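Side-chain contacts in uncharacterized protein (Magnetospirillum magneticum AMB-1, PDB 5MU5), which is a Maf-type glycosyltransferase that probably attaches sugars to flagellin and is involved in forming the bacterial flagellum: residues L470-R473 with D474-R478; Y464-T467 with I468-W471; F241-D244 with E245-M248. All blocks are in the same frame, centred on the assembly; numbering follows the deposited sequence.

Contact 1: L470-R473 with D474-R478; sequences LWTR and DALGR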
loop_
_atom_site.group_PDB
_atom_site.type_symbol
_atom_site.label_atom_id
_atom_site.label_comp_id
_atom_site.label_asym_id
_atom_site.label_seq_id
_atom_site.Cartn_x
_atom_site.Cartn_y
_atom_site.Cartn_z
ATOM N N LEU A 470 -13.930 2.647 -8.574
ATOM C CA LEU A 470 -13.040 2.155 -9.614
ATOM C C LEU A 470 -12.038 1.166 -9.013
ATOM O O LEU A 470 -11.701 0.177 -9.659
ATOM C CB LEU A 470 -12.318 3.304 -10.320
ATOM C CG LEU A 470 -13.249 4.395 -10.892
ATOM C CD1 LEU A 470 -12.441 5.625 -11.260
ATOM C CD2 LEU A 470 -14.039 3.917 -12.081
ATOM N N TRP A 471 -11.578 1.427 -7.788
ATOM C CA TRP A 471 -10.677 0.496 -7.086
ATOM C C TRP A 471 -11.412 -0.797 -6.818
ATOM O O TRP A 471 -10.874 -1.873 -7.007
ATOM C CB TRP A 471 -10.182 1.042 -5.745
ATOM C CG TRP A 471 -9.416 2.341 -5.820
ATOM C CD1 TRP A 471 -8.739 2.843 -6.892
ATOM C CD2 TRP A 471 -9.197 3.262 -4.740
ATOM N NE1 TRP A 471 -8.164 4.036 -6.563
ATOM C CE2 TRP A 471 -8.412 4.314 -5.246
ATOM C CE3 TRP A 471 -9.589 3.294 -3.396
ATOM C CZ2 TRP A 471 -8.017 5.406 -4.460
ATOM C CZ3 TRP A 471 -9.202 4.390 -2.606
ATOM C CH2 TRP A 471 -8.427 5.432 -3.149
ATOM N N THR A 472 -12.665 -0.677 -6.400
ATOM C CA THR A 472 -13.487 -1.832 -6.163
ATOM C C THR A 472 -13.642 -2.594 -7.450
ATOM O O THR A 472 -13.458 -3.805 -7.467
ATOM C CB THR A 472 -14.855 -1.426 -5.611
ATOM O OG1 THR A 472 -14.680 -0.831 -4.326
ATOM C CG2 THR A 472 -15.776 -2.648 -5.473
ATOM N N ARG A 473 -13.982 -1.889 -8.533
ATOM C CA ARG A 473 -14.102 -2.511 -9.854
ATOM C C ARG A 473 -12.829 -3.204 -10.298
ATOM O O ARG A 473 -12.872 -4.315 -10.847
ATOM C CB ARG A 473 -14.460 -1.458 -10.887
ATOM C CG ARG A 473 -14.547 -1.972 -12.315
ATOM C CD ARG A 473 -14.468 -0.801 -13.278
ATOM N NE ARG A 473 -13.127 -0.262 -13.289
ATOM C CZ ARG A 473 -12.757 0.838 -13.934
ATOM N NH1 ARG A 473 -13.642 1.527 -14.649
ATOM N NH2 ARG A 473 -11.493 1.242 -13.853
ATOM N N ASP A 474 -11.685 -2.536 -10.125
ATOM C CA ASP A 474 -10.417 -3.143 -10.523
ATOM C C ASP A 474 -10.097 -4.384 -9.672
ATOM O O ASP A 474 -9.540 -5.356 -10.187
ATOM C CB ASP A 474 -9.252 -2.125 -10.474
ATOM C CG ASP A 474 -9.365 -1.011 -11.563
ATOM O OD1 ASP A 474 -10.371 -0.926 -12.316
ATOM O OD2 ASP A 474 -8.426 -0.196 -11.661
ATOM N N ALA A 475 -10.451 -4.373 -8.380
ATOM C CA ALA A 475 -10.134 -5.540 -7.525
ATOM C C ALA A 475 -11.003 -6.751 -7.912
ATOM O O ALA A 475 -10.536 -7.895 -7.900
ATOM C CB ALA A 475 -10.256 -5.204 -6.046
ATOM N N LEU A 476 -12.235 -6.484 -8.324
ATOM C CA LEU A 476 -13.144 -7.530 -8.780
ATOM C C LEU A 476 -12.652 -8.182 -10.048
ATOM O O LEU A 476 -12.611 -9.406 -10.132
ATOM C CB LEU A 476 -14.547 -6.984 -9.025
ATOM C CG LEU A 476 -15.397 -6.637 -7.809
ATOM C CD1 LEU A 476 -16.711 -6.015 -8.251
ATOM C CD2 LEU A 476 -15.654 -7.865 -6.956
ATOM N N GLY A 477 -12.269 -7.381 -11.037
ATOM C CA GLY A 477 -11.742 -7.916 -12.294
ATOM C C GLY A 477 -10.475 -8.704 -12.069
ATOM O O GLY A 477 -10.253 -9.782 -12.631
ATOM N N ARG A 478 -9.619 -8.171 -11.245
ATOM C CA ARG A 478 -8.367 -8.836 -10.976
ATOM C C ARG A 478 -8.593 -10.205 -10.263
ATOM O O ARG A 478 -8.014 -11.193 -10.661
ATOM C CB ARG A 478 -7.445 -7.896 -10.171
ATOM C CG ARG A 478 -6.170 -8.564 -9.669
ATOM C CD ARG A 478 -5.179 -7.596 -9.002
ATOM N NE ARG A 478 -5.741 -6.906 -7.832
ATOM C CZ ARG A 478 -6.195 -5.645 -7.811
ATOM N NH1 ARG A 478 -6.171 -4.870 -8.899
ATOM N NH2 ARG A 478 -6.674 -5.141 -6.675
#
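D474 bonds back through its N to L470 O, a turn earlier, and through its carboxylate to the adjacent R473. The N donates to L470 O at 2.8 Å, an ordinary helical bond. Its OD1 takes two bonds from R473, from NE at 3.0 Å and from NH2 at 2.9 Å, so that the guanidinium grips one oxygen side-on. Guanidinium and carboxylate are nearly coplanar, their planes 15° apart, with the carboxylate at the guanidinium edge; NE comes nearly end-on to the C-O bond of OD1, NH2 on its syn side. This is possible between sequence neighbours because the arginine chain leaves with CG opposite the backbone N and then bends at chi3 (71°), which carries the guanidinium back alongside D474. L470 CD2 rests 3.5 Å above one face of the guanidinium, and NH1 forms a further salt bridge with E455. Next comes A475, whose N bonds to W471 O; the small methyl suits a buried site. L476 bonds through its N to T472 O at 3.1 Å and lays CG 3.4 Å from the same oxygen. Around these two, A475 touches N395 and L476 packs on T394 and T398, all of helix 393-404, while T472 turns its OG1 to I468 O and T392. G477 N closes the following turn on R473 O. Replacing R473 with an alanine would probably leave both D474 and E455 without this positive partner and strip L470 CD2 of the flat surface it covers. The chemistry thus divides the helix: one side carries an arginine shared between two acids, which should help keep both carboxylates ionised, and the other buries small and apolar groups against helix 393-404.

Contact 2: Y464-T467 with I468-W471; sequences YSET and IMLW
E466 O and T467 O open the helix as acceptors for the first turn, E466 O taking L470 N at 3.2 Å and, weakly, M469 N, while T467 O takes W471 N. E466 stands at the N-cap position, where strand 462-465 gives way to helix 467-482. Its side chain crosses that of M469, which bends at chi3 (-82°) and so swings its methyl back over the glutamate: CE lies 3.5 Å from E466 CG and 3.4 Å from OE2. The flexible thioether suits this task, since it can follow the aliphatic stem closely. S465, the last residue of the strand, holds OG opposite its backbone N; the hydroxyl lies 3.4 Å from M469 CB and 3.5 Å from L470 CD2. A small polar residue fits here, because its hydroxyl is satisfied by L416 O while still lying against those aliphatic groups. Farther round, T467 O sits 3.5 Å above one face of the W471 ring, toward its rim, and T467 CG2 reaches CZ2 of the same ring at 3.5 Å. The side-chain touches are mainly van der Waals, so the backbone bonds are likely to do most to set the turn; M469 CB and L470 CG lie against E466 O, and the tryptophan ring lies beside T467 O, so both accepting carbonyls also have carbon groups close by.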
loop_
_atom_site.group_PDB
_atom_site.type_symbol
_atom_site.label_atom_id
_atom_site.label_comp_id
_atom_site.label_asym_id
_atom_site.label_seq_id
_atom_site.Cartn_x
_atom_site.Cartn_y
_atom_site.Cartn_z
ATOM N N TYR A 464 -21.442 7.078 -14.454
ATOM C CA TYR A 464 -20.615 7.912 -13.621
ATOM C C TYR A 464 -20.184 7.170 -12.346
ATOM O O TYR A 464 -20.999 6.607 -11.607
ATOM C CB TYR A 464 -21.370 9.185 -13.275
ATOM C CG TYR A 464 -21.511 10.115 -14.455
ATOM C CD1 TYR A 464 -22.522 9.955 -15.375
ATOM C CD2 TYR A 464 -20.622 11.151 -14.635
ATOM C CE1 TYR A 464 -22.649 10.814 -16.455
ATOM C CE2 TYR A 464 -20.732 12.014 -15.709
ATOM C CZ TYR A 464 -21.757 11.847 -16.606
ATOM O OH TYR A 464 -21.853 12.725 -17.643
ATOM N N SER A 465 -18.899 7.202 -12.080
ATOM C CA SER A 465 -18.339 6.460 -10.997
ATOM C C SER A 465 -17.318 7.295 -10.231
ATOM O O SER A 465 -16.703 8.189 -10.785
ATOM C CB SER A 465 -17.699 5.210 -11.585
ATOM O OG SER A 465 -17.220 4.361 -10.569
ATOM N N GLU A 466 -17.144 6.985 -8.956
ATOM C CA GLU A 466 -16.202 7.651 -8.085
ATOM C C GLU A 466 -14.974 6.792 -7.968
ATOM O O GLU A 466 -14.984 5.607 -8.321
ATOM C CB GLU A 466 -16.797 7.776 -6.689
ATOM C CG GLU A 466 -18.134 8.496 -6.618
ATOM C CD GLU A 466 -18.891 8.171 -5.339
ATOM O OE1 GLU A 466 -18.236 7.877 -4.308
ATOM O OE2 GLU A 466 -20.146 8.192 -5.356
ATOM N N THR A 467 -13.936 7.373 -7.395
ATOM C CA THR A 467 -12.628 6.733 -7.292
ATOM C C THR A 467 -12.636 5.439 -6.474
ATOM O O THR A 467 -12.038 4.451 -6.888
ATOM C CB THR A 467 -11.611 7.762 -6.765
ATOM O OG1 THR A 467 -11.469 8.794 -7.755
ATOM C CG2 THR A 467 -10.245 7.144 -6.475
ATOM N N ILE A 468 -13.325 5.431 -5.341
ATOM C CA ILE A 468 -13.407 4.224 -4.503
ATOM C C ILE A 468 -14.073 3.068 -5.261
ATOM O O ILE A 468 -13.723 1.882 -5.072
ATOM C CB ILE A 468 -14.144 4.483 -3.152
ATOM C CG1 ILE A 468 -14.206 3.223 -2.257
ATOM C CG2 ILE A 468 -15.588 4.913 -3.383
ATOM C CD1 ILE A 468 -12.874 2.628 -1.835
ATOM N N MET A 469 -15.036 3.421 -6.107
ATOM C CA MET A 469 -15.732 2.446 -6.919
ATOM C C MET A 469 -14.857 1.855 -8.047
ATOM O O MET A 469 -15.002 0.682 -8.416
ATOM C CB MET A 469 -17.017 3.070 -7.430
ATOM C CG MET A 469 -17.908 3.451 -6.262
ATOM S SD MET A 469 -19.597 3.762 -6.728
ATOM C CE MET A 469 -19.620 5.449 -7.325
ATOM N N LEU A 470 -13.930 2.647 -8.574
ATOM C CA LEU A 470 -13.040 2.155 -9.614
ATOM C C LEU A 470 -12.038 1.166 -9.013
ATOM O O LEU A 470 -11.701 0.177 -9.659
ATOM C CB LEU A 470 -12.318 3.304 -10.320
ATOM C CG LEU A 470 -13.249 4.395 -10.892
ATOM C CD1 LEU A 470 -12.441 5.625 -11.260
ATOM C CD2 LEU A 470 -14.039 3.917 -12.081
ATOM N N TRP A 471 -11.578 1.427 -7.788
ATOM C CA TRP A 471 -10.677 0.496 -7.086
ATOM C C TRP A 471 -11.412 -0.797 -6.818
ATOM O O TRP A 471 -10.874 -1.873 -7.007
ATOM C CB TRP A 471 -10.182 1.042 -5.745
ATOM C CG TRP A 471 -9.416 2.341 -5.820
ATOM C CD1 TRP A 471 -8.739 2.843 -6.892
ATOM C CD2 TRP A 471 -9.197 3.262 -4.740
ATOM N NE1 TRP A 471 -8.164 4.036 -6.563
ATOM C CE2 TRP A 471 -8.412 4.314 -5.246
ATOM C CE3 TRP A 471 -9.589 3.294 -3.396
ATOM C CZ2 TRP A 471 -8.017 5.406 -4.460
ATOM C CZ3 TRP A 471 -9.202 4.390 -2.606
ATOM C CH2 TRP A 471 -8.427 5.432 -3.149
#

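Contact 3: F241-D244 with E245-M248; sequences FLHD and EMEM
F241 O, L242 O, H243 O and D244 O receive, in order, the backbone N atoms of E245, M246, E247 and M248. F241, at the N-cap position, accepts from E245 N at 3.0 Å. Apolar and sulfur contacts follow on one side of the helix. The M246 chain, extended beyond CG, reaches back a full turn: its CE touches L242 CG at 4.1 Å, and its SD lies 3.9 Å from H243 CD2. This is a Met-aromatic contact made at the ring edge, the sulfur 5.1 Å from the ring centroid and 79° off the ring normal. The unbranched, polarisable methionine can thus serve a leucine and an imidazole together, and all three are buried. Aliphatic stems also lie close to carbonyl oxygens: E245 CG, set beside its backbone N by chi1 (-64°), is 3.4 Å from F241 O, and M248 CG is 3.2 Å from D244 O. The polar ends find partners outside this turn. H243 NE2 bonds to Q639 OE1; E245 OE1 takes the backbone N of S373 at the start of helix 373-378, and E247 pairs with R250 of its own helix and N325 of a loop, gaps that a long acid can span. The apolar groups press on helices far later in the chain, L242 and M246 on F593 of helix 589-609 and both on Q639 of helix 618-646. These are the i to i+4 bonds and the i to i+3 and i to i+4 side-chain contacts of an ordinary alpha-helical first turn; its apolar side lays helix 242-257 against helices 589-609 and 618-646, within the C-terminal Maf helical bundle domain.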
loop_
_atom_site.group_PDB
_atom_site.type_symbol
_atom_site.label_atom_id
_atom_site.label_comp_id
_atom_site.label_asym_id
_atom_site.label_seq_id
_atom_site.Cartn_x
_atom_site.Cartn_y
_atom_site.Cartn_z
ATOM N N PHE A 241 -1.751 3.091 11.939
ATOM C CA PHE A 241 -1.456 3.846 13.131
ATOM C C PHE A 241 -1.701 3.038 14.399
ATOM O O PHE A 241 -2.557 2.168 14.442
ATOM C CB PHE A 241 -2.302 5.120 13.138
ATOM C CG PHE A 241 -2.051 6.001 11.955
ATOM C CD1 PHE A 241 -0.747 6.388 11.630
ATOM C CD2 PHE A 241 -3.101 6.479 11.181
ATOM C CE1 PHE A 241 -0.499 7.212 10.542
ATOM C CE2 PHE A 241 -2.856 7.310 10.082
ATOM C CZ PHE A 241 -1.557 7.668 9.763
ATOM N N LEU A 242 -0.966 3.370 15.445
ATOM C CA LEU A 242 -1.027 2.637 16.689
ATOM C C LEU A 242 -2.453 2.327 17.128
ATOM O O LEU A 242 -2.768 1.193 17.443
ATOM C CB LEU A 242 -0.309 3.421 17.797
ATOM C CG LEU A 242 -0.293 2.755 19.168
ATOM C CD1 LEU A 242 0.414 1.413 19.100
ATOM C CD2 LEU A 242 0.348 3.643 20.216
ATOM N N HIS A 243 -3.313 3.337 17.161
ATOM C CA HIS A 243 -4.650 3.149 17.729
ATOM C C HIS A 243 -5.535 2.277 16.884
ATOM O O HIS A 243 -6.336 1.534 17.435
ATOM C CB HIS A 243 -5.327 4.484 18.029
ATOM C CG HIS A 243 -4.615 5.274 19.070
ATOM N ND1 HIS A 243 -4.611 6.652 19.088
ATOM C CD2 HIS A 243 -3.822 4.878 20.091
ATOM C CE1 HIS A 243 -3.887 7.069 20.109
ATOM N NE2 HIS A 243 -3.387 6.012 20.727
ATOM N N ASP A 244 -5.393 2.356 15.562
ATOM C CA ASP A 244 -6.134 1.455 14.674
ATOM C C ASP A 244 -5.611 0.025 14.826
ATOM O O ASP A 244 -6.374 -0.911 14.771
ATOM C CB ASP A 244 -6.041 1.910 13.208
ATOM C CG ASP A 244 -6.627 3.300 12.996
ATOM O OD1 ASP A 244 -7.729 3.567 13.538
ATOM O OD2 ASP A 244 -5.976 4.138 12.305
ATOM N N GLU A 245 -4.311 -0.145 15.019
ATOM C CA GLU A 245 -3.772 -1.480 15.200
ATOM C C GLU A 245 -4.254 -2.045 16.520
ATOM O O GLU A 245 -4.477 -3.234 16.617
ATOM C CB GLU A 245 -2.252 -1.497 15.124
ATOM C CG GLU A 245 -1.712 -1.102 13.750
ATOM C CD GLU A 245 -2.032 -2.100 12.640
ATOM O OE1 GLU A 245 -1.995 -3.324 12.895
ATOM O OE2 GLU A 245 -2.289 -1.655 11.494
ATOM N N MET A 246 -4.409 -1.196 17.533
ATOM C CA MET A 246 -4.977 -1.636 18.800
ATOM C C MET A 246 -6.387 -2.160 18.573
ATOM O O MET A 246 -6.732 -3.242 19.052
ATOM C CB MET A 246 -5.012 -0.517 19.836
ATOM C CG MET A 246 -3.662 -0.161 20.420
ATOM S SD MET A 246 -3.816 1.218 21.565
ATOM C CE MET A 246 -2.225 1.116 22.362
ATOM N N GLU A 247 -7.195 -1.417 17.828
ATOM C CA GLU A 247 -8.556 -1.867 17.560
ATOM C C GLU A 247 -8.639 -3.171 16.761
ATOM O O GLU A 247 -9.508 -3.984 17.022
ATOM C CB GLU A 247 -9.351 -0.796 16.831
ATOM C CG GLU A 247 -10.764 -1.215 16.414
ATOM C CD GLU A 247 -11.556 -1.909 17.519
ATOM O OE1 GLU A 247 -11.266 -1.651 18.711
ATOM O OE2 GLU A 247 -12.467 -2.722 17.204
ATOM N N MET A 248 -7.760 -3.349 15.778
ATOM C CA MET A 248 -7.795 -4.530 14.923
ATOM C C MET A 248 -7.497 -5.747 15.758
ATOM O O MET A 248 -8.173 -6.759 15.643
ATOM C CB MET A 248 -6.731 -4.476 13.828
ATOM C CG MET A 248 -6.857 -3.392 12.775
ATOM S SD MET A 248 -8.390 -3.398 11.851
ATOM C CE MET A 248 -9.410 -2.265 12.791
#

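From the N terminus, contact 3 comes first, in the opening turns of helix 242-257, where it joins the loop at N325 and the start of helix 373-378 to helices 589-609 and 618-646. More than two hundred residues later, contact 2 turns strand 462-465 of the three-stranded antiparallel sheet into helix 467-482. Contact 1 continues along that helix and seats it against helix 393-404 and strand 453-456. Each is local: contacts 1 and 3 close helical turns, contact 2 the junction of strand and helix. Contacts 1 and 2 overlap in sequence, sharing L470 and W471, with centres 9 Å apart. Contact 3 neither nests with nor crosses them; its nearest atoms are about 14 Å from either one.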